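Local coordinates for iron-regulated ABC transporter siderophore-binding protein SirA (Staphylococcus aureus subsp. aureus, PDB 3MWF) that binds the iron siderophore staphyloferrin B as the receptor component of an ABC transporter, probably delivering it for uptake into the cell, at residues V238-T241 with E242-T246. Numbering follows the deposited sequence.
Sequences VKKT and ESEWT
Thr241 and Trp245, one turn apart on helix 236-246, run alongside each other in the same direction. The Thr241 methyl CG2 stands above the plane of the indole at the CD1 corner of its pyrrole part, slightly outside the ring outline, with CG2 3.7 Å from Trp245 CD1. This follows from the Thr241 torsion (chi1 -61°), which sets CG2 anti to the backbone N and leaves OG1 beside that N, where its one hydroxyl hydrogen is shared by, or alternates between, the carbonyls of Leu237 and of Arg169, a residue of the siderophore pocket. Trp245 CD1 also comes within 3.2 Å of Thr241 O, which meets the ring obliquely. The same Thr241 O accepts the backbone hydrogen bond from Trp245 N at 2.9 Å.

On the exposed side, Lys240 and Glu244 meet through the aliphatic part of the lysine: Glu244 OE2 is 3.3 Å from Lys240 CE, whereas Lys240 NZ stays 4.5 Å from Glu244 OE2. The pair is therefore an electrostatic neighbour rather than a salt bridge. Lys239 and Glu242 keep only a loose touch, Lys239 CD to Glu242 OE1 at 3.9 Å. The Glu242 carboxylate is instead salt-bridged through OE2 to Lys227, on strand 222-227. Near the end of the helix, Glu242 O takes two donors, one from each side of its carbonyl plane: Thr246 N, and Thr246 OG1 from above the plane at 2.7 Å.

Further out, Lys212 makes a cation-pi contact with Trp245, and Phe168 of strand 163-168 meets Thr241, Glu242 and Thr246. The i to i+4 bonds and the split between buried and solvent-facing sides are those of an amphipathic alpha-helix packed on a beta-sheet, here in one lobe of a periplasmic binding protein fold.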
ATOM      1  N   VAL A 238      -6.762  10.053 -16.706  1.00 17.69           N
ATOM      2  CA  VAL A 238      -5.487  10.080 -15.948  1.00 17.10           C
ATOM      3  C   VAL A 238      -4.339  10.654 -16.800  1.00 17.42           C
ATOM      4  O   VAL A 238      -3.548  11.473 -16.335  1.00 16.75           O
ATOM      5  CB  VAL A 238      -5.110   8.696 -15.420  1.00 17.66           C
ATOM      6  CG1 VAL A 238      -3.659   8.639 -14.997  1.00 17.26           C
ATOM      7  CG2 VAL A 238      -5.998   8.364 -14.259  1.00 17.72           C
ATOM      8  N   LYS A 239      -4.255  10.221 -18.056  1.00 17.42           N
ATOM      9  CA  LYS A 239      -3.253  10.772 -18.962  1.00 19.22           C
ATOM     10  C   LYS A 239      -3.447  12.259 -19.242  1.00 18.97           C
ATOM     11  O   LYS A 239      -2.463  13.001 -19.388  1.00 18.98           O
ATOM     12  CB  LYS A 239      -3.232   9.975 -20.269  1.00 20.75           C
ATOM     13  CG  LYS A 239      -2.769   8.550 -20.080  1.00 25.20           C
ATOM     14  CD  LYS A 239      -1.225   8.465 -20.215  1.00 31.45           C
ATOM     15  CE  LYS A 239      -0.703   7.023 -20.293  1.00 34.52           C
ATOM     16  NZ  LYS A 239      -1.511   6.167 -21.212  1.00 36.76           N
ATOM     17  N   LYS A 240      -4.700  12.694 -19.334  1.00 18.77           N
ATOM     18  CA  LYS A 240      -5.000  14.114 -19.537  1.00 19.50           C
ATOM     19  C   LYS A 240      -4.536  14.921 -18.315  1.00 19.13           C
ATOM     20  O   LYS A 240      -3.919  15.988 -18.449  1.00 18.62           O
ATOM     21  CB  LYS A 240      -6.487  14.312 -19.759  1.00 20.75           C
ATOM     22  CG  LYS A 240      -6.884  15.726 -20.028  1.00 24.99           C
ATOM     23  CD  LYS A 240      -8.323  15.782 -20.546  1.00 31.75           C
ATOM     24  CE  LYS A 240      -8.885  17.206 -20.452  1.00 35.53           C
ATOM     25  NZ  LYS A 240     -10.313  17.257 -20.894  1.00 39.70           N
ATOM     26  N   THR A 241      -4.816  14.397 -17.126  1.00 17.17           N
ATOM     27  CA  THR A 241      -4.336  15.071 -15.909  1.00 17.18           C
ATOM     28  C   THR A 241      -2.804  15.192 -15.910  1.00 16.75           C
ATOM     29  O   THR A 241      -2.258  16.283 -15.666  1.00 17.78           O
ATOM     30  CB  THR A 241      -4.834  14.351 -14.658  1.00 17.08           C
ATOM     31  OG1 THR A 241      -6.267  14.377 -14.659  1.00 17.21           O
ATOM     32  CG2 THR A 241      -4.309  15.049 -13.376  1.00 17.02           C
ATOM     33  N   GLU A 242      -2.114  14.085 -16.153  1.00 17.41           N
ATOM     34  CA  GLU A 242      -0.659  14.078 -16.194  1.00 18.19           C
ATOM     35  C   GLU A 242      -0.168  15.103 -17.223  1.00 19.23           C
ATOM     36  O   GLU A 242       0.730  15.889 -16.946  1.00 19.05           O
ATOM     37  CB  GLU A 242      -0.142  12.675 -16.553  1.00 18.91           C
ATOM     38  CG  GLU A 242       1.366  12.627 -16.777  1.00 21.81           C
ATOM     39  CD  GLU A 242       1.848  11.293 -17.339  1.00 27.01           C
ATOM     40  OE1 GLU A 242       1.205  10.738 -18.260  1.00 28.17           O
ATOM     41  OE2 GLU A 242       2.880  10.794 -16.864  1.00 31.41           O
ATOM     42  N   SER A 243      -0.780  15.100 -18.406  1.00 19.47           N
ATOM     43  CA  SER A 243      -0.374  16.036 -19.459  1.00 20.92           C
ATOM     44  C   SER A 243      -0.487  17.494 -19.015  1.00 20.26           C
ATOM     45  O   SER A 243       0.471  18.258 -19.176  1.00 21.08           O
ATOM     46  CB  SER A 243      -1.202  15.811 -20.723  1.00 20.62           C
ATOM     47  OG  SER A 243      -0.810  16.763 -21.711  1.00 26.06           O
ATOM     48  N   GLU A 244      -1.631  17.858 -18.439  1.00 19.36           N
ATOM     49  CA  GLU A 244      -1.903  19.225 -17.975  1.00 19.82           C
ATOM     50  C   GLU A 244      -0.976  19.655 -16.838  1.00 19.06           C
ATOM     51  O   GLU A 244      -0.415  20.772 -16.865  1.00 18.85           O
ATOM     52  CB  GLU A 244      -3.367  19.364 -17.574  1.00 20.70           C
ATOM     53  CG  GLU A 244      -4.249  19.328 -18.836  1.00 25.88           C
ATOM     54  CD  GLU A 244      -5.728  19.155 -18.580  1.00 31.18           C
ATOM     55  OE1 GLU A 244      -6.148  18.909 -17.425  1.00 35.25           O
ATOM     56  OE2 GLU A 244      -6.475  19.259 -19.577  1.00 34.44           O
ATOM     57  N   TRP A 245      -0.822  18.781 -15.847  1.00 17.24           N
ATOM     58  CA  TRP A 245       0.019  19.107 -14.688  1.00 17.73           C
ATOM     59  C   TRP A 245       1.505  19.161 -15.043  1.00 18.13           C
ATOM     60  O   TRP A 245       2.205  20.080 -14.595  1.00 19.19           O
ATOM     61  CB  TRP A 245      -0.238  18.164 -13.499  1.00 17.43           C
ATOM     62  CG  TRP A 245      -1.554  18.442 -12.807  1.00 17.06           C
ATOM     63  CD1 TRP A 245      -2.800  18.410 -13.371  1.00 15.88           C
ATOM     64  CD2 TRP A 245      -1.746  18.811 -11.428  1.00 15.23           C
ATOM     65  NE1 TRP A 245      -3.771  18.731 -12.426  1.00 17.92           N
ATOM     66  CE2 TRP A 245      -3.148  18.994 -11.233  1.00 17.76           C
ATOM     67  CE3 TRP A 245      -0.875  19.011 -10.337  1.00 16.09           C
ATOM     68  CZ2 TRP A 245      -3.703  19.341  -9.987  1.00 14.97           C
ATOM     69  CZ3 TRP A 245      -1.428  19.384  -9.087  1.00 14.78           C
ATOM     70  CH2 TRP A 245      -2.839  19.536  -8.937  1.00 15.85           C
ATOM     71  N   THR A 246       1.984  18.221 -15.856  1.00 18.03           N
ATOM     72  CA  THR A 246       3.428  18.146 -16.167  1.00 18.23           C
ATOM     73  C   THR A 246       3.829  19.213 -17.199  1.00 18.72           C
ATOM     74  O   THR A 246       5.019  19.488 -17.357  1.00 19.64           O
ATOM     75  CB  THR A 246       3.928  16.748 -16.601  1.00 18.99           C
ATOM     76  OG1 THR A 246       3.267  16.340 -17.819  1.00 19.88           O
ATOM     77  CG2 THR A 246       3.723  15.695 -15.457  1.00 17.14           C
TER